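Shikimate kinase (Aquifex aeolicus, PDB 2PT5) probably catalyses the magnesium-dependent transfer of phosphate from ATP to the 3-hydroxyl group of shikimate, a step on the route to chorismate. Local coordinates at residues Asp30-Val35 / Ala53-Leu58; Gln36-Leu41 / Phe60-Asp65. All coordinates share one frame; numbering follows the deposited sequence.

Contact 1: residues Asp30-Val35 / Ala53-Leu58; sequences DVDEEV and AYFRKL
With CG1 of V35 (chi1 169°) and CG of F55 each trans to its own main-chain nitrogen, the valine methyl and the phenyl ring are brought together between helix 31-39 and helix 52-66, two helices that carry predicted shikimate-binding residues of this P-loop kinase fold. The local axes come no closer than 11.3 Å, with their N-to-C directions 119° apart, so the contact is made by side chains alone. V35 CG1 does most of this: it lies 3.6 Å from CD1 of L58, the two side chains sliding past one another in opposite senses, and 4.0 Å from CE2 of F55, the V35 and F55 side chains crossing at about a right angle. I43 and I46 of helix 43-49 also pack on F55, extending the apolar cluster. D32, a predicted substrate ligand as is R56, brings its carboxylate up to F55, its plane turned 46° from the ring. The start of helix 31-39 is closed by a capping box, in which N of E33 gives a 2.9 Å hydrogen bond to OD2 of D30 while E33 OE2 accepts from N of D30. Nearer the ring, D32 OD2 approaches CZ of F55 obliquely at 3.9 Å, buried by the contact and without a hydrogen-bond partner in the model.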
loop_
_atom_site.group_PDB
_atom_site.type_symbol
_atom_site.label_atom_id
_atom_site.label_comp_id
_atom_site.label_asym_id
_atom_site.label_seq_id
_atom_site.Cartn_x
_atom_site.Cartn_y
_atom_site.Cartn_z
ATOM N N ASP A 30 -5.585 5.869 -4.329
ATOM C CA ASP A 30 -5.370 4.504 -3.890
ATOM C C ASP A 30 -5.503 3.631 -5.128
ATOM O O ASP A 30 -6.540 3.643 -5.785
ATOM C CB ASP A 30 -6.418 4.087 -2.867
ATOM C CG ASP A 30 -6.344 2.608 -2.549
ATOM O OD1 ASP A 30 -5.348 2.179 -1.938
ATOM O OD2 ASP A 30 -7.274 1.874 -2.933
ATOM N N VAL A 31 -4.460 2.875 -5.445
ATOM C CA VAL A 31 -4.477 2.031 -6.640
ATOM C C VAL A 31 -5.684 1.104 -6.741
ATOM O O VAL A 31 -6.413 1.150 -7.726
ATOM C CB VAL A 31 -3.200 1.179 -6.736
ATOM C CG1 VAL A 31 -3.281 0.250 -7.955
ATOM C CG2 VAL A 31 -1.975 2.097 -6.812
ATOM N N ASP A 32 -5.899 0.263 -5.731
ATOM C CA ASP A 32 -7.025 -0.661 -5.771
ATOM C C ASP A 32 -8.352 0.037 -6.043
ATOM O O ASP A 32 -9.165 -0.458 -6.831
ATOM C CB ASP A 32 -7.107 -1.458 -4.469
ATOM C CG ASP A 32 -6.108 -2.616 -4.425
ATOM O OD1 ASP A 32 -6.007 -3.268 -3.364
ATOM O OD2 ASP A 32 -5.434 -2.881 -5.448
ATOM N N GLU A 33 -8.577 1.183 -5.400
ATOM C CA GLU A 33 -9.829 1.915 -5.605
ATOM C C GLU A 33 -9.913 2.422 -7.049
ATOM O O GLU A 33 -10.990 2.445 -7.644
ATOM C CB GLU A 33 -9.937 3.080 -4.607
ATOM C CG GLU A 33 -9.910 4.464 -5.225
ATOM C CD GLU A 33 -9.478 5.546 -4.241
ATOM O OE1 GLU A 33 -9.987 5.554 -3.094
ATOM O OE2 GLU A 33 -8.630 6.390 -4.628
ATOM N N GLU A 34 -8.777 2.813 -7.620
ATOM C CA GLU A 34 -8.765 3.299 -8.999
ATOM C C GLU A 34 -8.941 2.132 -9.968
ATOM O O GLU A 34 -9.622 2.252 -10.985
ATOM C CB GLU A 34 -7.453 4.033 -9.296
ATOM C CG GLU A 34 -7.299 5.312 -8.499
ATOM C CD GLU A 34 -8.532 6.194 -8.598
ATOM O OE1 GLU A 34 -8.904 6.578 -9.723
ATOM O OE2 GLU A 34 -9.139 6.500 -7.552
ATOM N N VAL A 35 -8.332 0.997 -9.643
ATOM C CA VAL A 35 -8.442 -0.179 -10.493
ATOM C C VAL A 35 -9.904 -0.596 -10.609
ATOM O O VAL A 35 -10.395 -0.871 -11.702
ATOM C CB VAL A 35 -7.627 -1.355 -9.927
ATOM C CG1 VAL A 35 -7.982 -2.643 -10.674
ATOM C CG2 VAL A 35 -6.133 -1.051 -10.053
ATOM N N ALA A 53 -3.723 -12.542 -13.411
ATOM C CA ALA A 53 -2.590 -11.986 -14.135
ATOM C C ALA A 53 -3.039 -10.647 -14.714
ATOM O O ALA A 53 -2.291 -9.669 -14.720
ATOM C CB ALA A 53 -2.168 -12.929 -15.251
ATOM N N TYR A 54 -4.279 -10.618 -15.191
ATOM C CA TYR A 54 -4.860 -9.417 -15.771
ATOM C C TYR A 54 -5.014 -8.323 -14.716
ATOM O O TYR A 54 -4.945 -7.134 -15.032
ATOM C CB TYR A 54 -6.215 -9.755 -16.400
ATOM C CG TYR A 54 -7.026 -8.563 -16.858
ATOM C CD1 TYR A 54 -7.847 -7.873 -15.966
ATOM C CD2 TYR A 54 -6.992 -8.139 -18.188
ATOM C CE1 TYR A 54 -8.621 -6.794 -16.386
ATOM C CE2 TYR A 54 -7.761 -7.061 -18.619
ATOM C CZ TYR A 54 -8.576 -6.395 -17.711
ATOM O OH TYR A 54 -9.365 -5.345 -18.120
ATOM N N PHE A 55 -5.220 -8.731 -13.465
ATOM C CA PHE A 55 -5.371 -7.784 -12.366
ATOM C C PHE A 55 -4.005 -7.310 -11.871
ATOM O O PHE A 55 -3.812 -6.122 -11.595
ATOM C CB PHE A 55 -6.161 -8.423 -11.214
ATOM C CG PHE A 55 -6.128 -7.626 -9.938
ATOM C CD1 PHE A 55 -5.139 -7.854 -8.986
ATOM C CD2 PHE A 55 -7.065 -6.622 -9.703
ATOM C CE1 PHE A 55 -5.080 -7.094 -7.811
ATOM C CE2 PHE A 55 -7.017 -5.856 -8.537
ATOM C CZ PHE A 55 -6.021 -6.094 -7.588
ATOM N N ARG A 56 -3.064 -8.241 -11.755
ATOM C CA ARG A 56 -1.720 -7.914 -11.304
ATOM C C ARG A 56 -1.041 -6.975 -12.291
ATOM O O ARG A 56 -0.207 -6.154 -11.908
ATOM C CB ARG A 56 -0.881 -9.183 -11.158
ATOM C CG ARG A 56 -1.189 -10.023 -9.924
ATOM C CD ARG A 56 -0.355 -11.302 -9.933
ATOM N NE ARG A 56 -0.309 -11.959 -8.630
ATOM C CZ ARG A 56 0.340 -13.094 -8.387
ATOM N NH1 ARG A 56 0.999 -13.703 -9.363
ATOM N NH2 ARG A 56 0.340 -13.615 -7.168
ATOM N N LYS A 57 -1.388 -7.103 -13.568
ATOM C CA LYS A 57 -0.795 -6.249 -14.587
ATOM C C LYS A 57 -1.561 -4.935 -14.646
ATOM O O LYS A 57 -0.991 -3.885 -14.921
ATOM C CB LYS A 57 -0.817 -6.950 -15.953
ATOM C CG LYS A 57 -0.019 -6.227 -17.037
ATOM C CD LYS A 57 0.210 -7.109 -18.269
ATOM C CE LYS A 57 1.286 -8.166 -18.034
ATOM N NZ LYS A 57 2.650 -7.577 -17.905
ATOM N N LEU A 58 -2.855 -5.000 -14.359
ATOM C CA LEU A 58 -3.708 -3.821 -14.375
ATOM C C LEU A 58 -3.304 -2.819 -13.285
ATOM O O LEU A 58 -3.158 -1.619 -13.551
ATOM C CB LEU A 58 -5.167 -4.231 -14.163
ATOM C CG LEU A 58 -6.276 -3.370 -14.777
ATOM C CD1 LEU A 58 -7.591 -3.730 -14.107
ATOM C CD2 LEU A 58 -5.984 -1.888 -14.598
#

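Contact 2: residues Gln36-Leu41 / Phe60-Asp65; sequences QKREGL and FEVLKD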
loop_
_atom_site.group_PDB
_atom_site.type_symbol
_atom_site.label_atom_id
_atom_site.label_comp_id
_atom_site.label_asym_id
_atom_site.label_seq_id
_atom_site.Cartn_x
_atom_site.Cartn_y
_atom_site.Cartn_z
ATOM N N GLN A 36 -10.592 -0.635 -9.473
ATOM C CA GLN A 36 -11.995 -1.012 -9.447
ATOM C C GLN A 36 -12.853 -0.016 -10.218
ATOM O O GLN A 36 -13.639 -0.415 -11.074
ATOM C CB GLN A 36 -12.480 -1.125 -8.002
ATOM C CG GLN A 36 -11.882 -2.317 -7.273
ATOM C CD GLN A 36 -12.300 -2.400 -5.815
ATOM O OE1 GLN A 36 -11.892 -1.582 -4.989
ATOM N NE2 GLN A 36 -13.118 -3.396 -5.494
ATOM N N LYS A 37 -12.697 1.274 -9.924
ATOM C CA LYS A 37 -13.471 2.301 -10.611
ATOM C C LYS A 37 -13.261 2.255 -12.127
ATOM O O LYS A 37 -14.203 2.466 -12.896
ATOM C CB LYS A 37 -13.123 3.684 -10.060
ATOM C CG LYS A 37 -13.422 3.829 -8.570
ATOM C CD LYS A 37 -13.409 5.285 -8.098
ATOM C CE LYS A 37 -12.076 5.973 -8.352
ATOM N NZ LYS A 37 -12.095 7.387 -7.883
ATOM N N ARG A 38 -12.039 1.961 -12.561
ATOM C CA ARG A 38 -11.755 1.873 -13.991
ATOM C C ARG A 38 -12.444 0.672 -14.643
ATOM O O ARG A 38 -13.053 0.804 -15.705
ATOM C CB ARG A 38 -10.251 1.778 -14.251
ATOM C CG ARG A 38 -9.922 1.565 -15.721
ATOM C CD ARG A 38 -8.431 1.557 -15.990
ATOM N NE ARG A 38 -7.798 2.817 -15.612
ATOM C CZ ARG A 38 -6.515 3.097 -15.826
ATOM N NH1 ARG A 38 -5.735 2.201 -16.423
ATOM N NH2 ARG A 38 -6.008 4.266 -15.443
ATOM N N GLU A 39 -12.341 -0.495 -14.012
ATOM C CA GLU A 39 -12.952 -1.715 -14.538
ATOM C C GLU A 39 -14.449 -1.760 -14.259
ATOM O O GLU A 39 -15.186 -2.508 -14.900
ATOM C CB GLU A 39 -12.304 -2.948 -13.906
ATOM C CG GLU A 39 -10.803 -3.051 -14.103
ATOM C CD GLU A 39 -10.412 -3.273 -15.549
ATOM O OE1 GLU A 39 -10.852 -4.286 -16.134
ATOM O OE2 GLU A 39 -9.659 -2.435 -16.099
ATOM N N GLY A 40 -14.894 -0.960 -13.296
ATOM C CA GLY A 40 -16.301 -0.945 -12.940
ATOM C C GLY A 40 -16.654 -2.230 -12.219
ATOM O O GLY A 40 -17.825 -2.531 -11.990
ATOM N N LEU A 41 -15.627 -2.993 -11.860
ATOM C CA LEU A 41 -15.813 -4.257 -11.163
ATOM C C LEU A 41 -15.012 -4.283 -9.875
ATOM O O LEU A 41 -13.958 -3.650 -9.775
ATOM C CB LEU A 41 -15.367 -5.420 -12.052
ATOM C CG LEU A 41 -16.084 -5.576 -13.395
ATOM C CD1 LEU A 41 -15.405 -6.650 -14.218
ATOM C CD2 LEU A 41 -17.545 -5.924 -13.157
ATOM N N PHE A 60 -0.510 -2.485 -11.881
ATOM C CA PHE A 60 0.796 -1.901 -12.144
ATOM C C PHE A 60 0.615 -0.796 -13.190
ATOM O O PHE A 60 1.228 0.269 -13.098
ATOM C CB PHE A 60 1.782 -2.956 -12.640
ATOM C CG PHE A 60 3.216 -2.504 -12.600
ATOM C CD1 PHE A 60 3.560 -1.270 -12.053
ATOM C CD2 PHE A 60 4.223 -3.310 -13.111
ATOM C CE1 PHE A 60 4.878 -0.843 -12.019
ATOM C CE2 PHE A 60 5.549 -2.891 -13.080
ATOM C CZ PHE A 60 5.874 -1.653 -12.533
ATOM N N GLU A 61 -0.245 -1.046 -14.173
ATOM C CA GLU A 61 -0.523 -0.055 -15.209
ATOM C C GLU A 61 -1.102 1.188 -14.551
ATOM O O GLU A 61 -0.695 2.317 -14.848
ATOM C CB GLU A 61 -1.543 -0.593 -16.219
ATOM C CG GLU A 61 -2.117 0.493 -17.134
ATOM C CD GLU A 61 -3.299 0.021 -17.973
ATOM O OE1 GLU A 61 -3.926 0.874 -18.639
ATOM O OE2 GLU A 61 -3.599 -1.194 -17.970
ATOM N N VAL A 62 -2.059 0.968 -13.655
ATOM C CA VAL A 62 -2.709 2.062 -12.953
ATOM C C VAL A 62 -1.692 2.844 -12.129
ATOM O O VAL A 62 -1.778 4.070 -12.024
ATOM C CB VAL A 62 -3.833 1.536 -12.031
ATOM C CG1 VAL A 62 -4.427 2.671 -11.233
ATOM C CG2 VAL A 62 -4.913 0.858 -12.869
ATOM N N LEU A 63 -0.732 2.130 -11.549
ATOM C CA LEU A 63 0.290 2.768 -10.740
ATOM C C LEU A 63 1.076 3.742 -11.599
ATOM O O LEU A 63 1.275 4.899 -11.215
ATOM C CB LEU A 63 1.243 1.726 -10.154
ATOM C CG LEU A 63 2.439 2.289 -9.389
ATOM C CD1 LEU A 63 1.945 3.076 -8.176
ATOM C CD2 LEU A 63 3.362 1.138 -8.955
ATOM N N LYS A 64 1.526 3.270 -12.760
ATOM C CA LYS A 64 2.293 4.111 -13.669
ATOM C C LYS A 64 1.498 5.336 -14.122
ATOM O O LYS A 64 2.007 6.455 -14.079
ATOM C CB LYS A 64 2.748 3.318 -14.897
ATOM C CG LYS A 64 3.670 2.149 -14.602
ATOM C CD LYS A 64 4.599 1.917 -15.787
ATOM C CE LYS A 64 5.048 0.467 -15.897
ATOM N NZ LYS A 64 3.908 -0.430 -16.247
ATOM N N ASP A 65 0.255 5.128 -14.545
ATOM C CA ASP A 65 -0.594 6.236 -14.990
ATOM C C ASP A 65 -0.743 7.305 -13.897
ATOM O O ASP A 65 -0.649 8.509 -14.160
ATOM C CB ASP A 65 -1.975 5.709 -15.402
ATOM C CG ASP A 65 -1.924 4.845 -16.656
ATOM O OD1 ASP A 65 -2.999 4.418 -17.132
ATOM O OD2 ASP A 65 -0.809 4.593 -17.168
#
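R38 and V62 mark the nearest approach of the two backbones, 9.1 Å between their CA atoms, where the last turn of helix 31-39 faces helix 52-66 before G40 leaves helical geometry with a positive phi. R38 reaches across this separation. Its chain runs out from CG, placed opposite the backbone nitrogen, and bends at chi3 (-60°), which sets the guanidinium beside two acidic residues one helical turn apart. NH1 forms a salt bridge with OE1 of E61 at 3.2 Å; the extended glutamate carries its carboxylate to the guanidinium edge, the two planes 61° apart. NH2 gives a weak hydrogen bond to D65 OD1, 3.5 Å long, as part of a second salt bridge, and here the planes are only 32° apart. V62 CG2 lies over one guanidinium face, 3.9 Å from R38 NH1 and displaced toward the rim. V62 also packs against E34, so the charged group rests on a residue that belongs to the apolar interface between the helices. The result is a salt-bridge network of one arginine and an i/i+4 acidic pair, joining two helices at the surface of the shikimate kinase fold.

In the fold
Contacts 1 and 2 illustrate how one helix pair can be joined by different means along its length. Their centres are 5 Å apart, and both lie between helix 31-39 and helix 52-66, on the same side of the chain's centre. The segments alternate in sequence, 30-35, 36-41, 53-58 and 60-65, with helix 43-49 intervening. V35 CG2 and V62 CG2, 3.6 Å apart, make the packing continuous, while Y54 OH and E39 OE1 form a probable 2.7 Å hydrogen bond across the contacts. The edge strand 28-30 of the parallel sheet leads directly into helix 31-39. Contact 1, mostly buried, includes the predicted substrate residue D32; contact 2, with its exposed ion pairs, lies farther from the chain's centre.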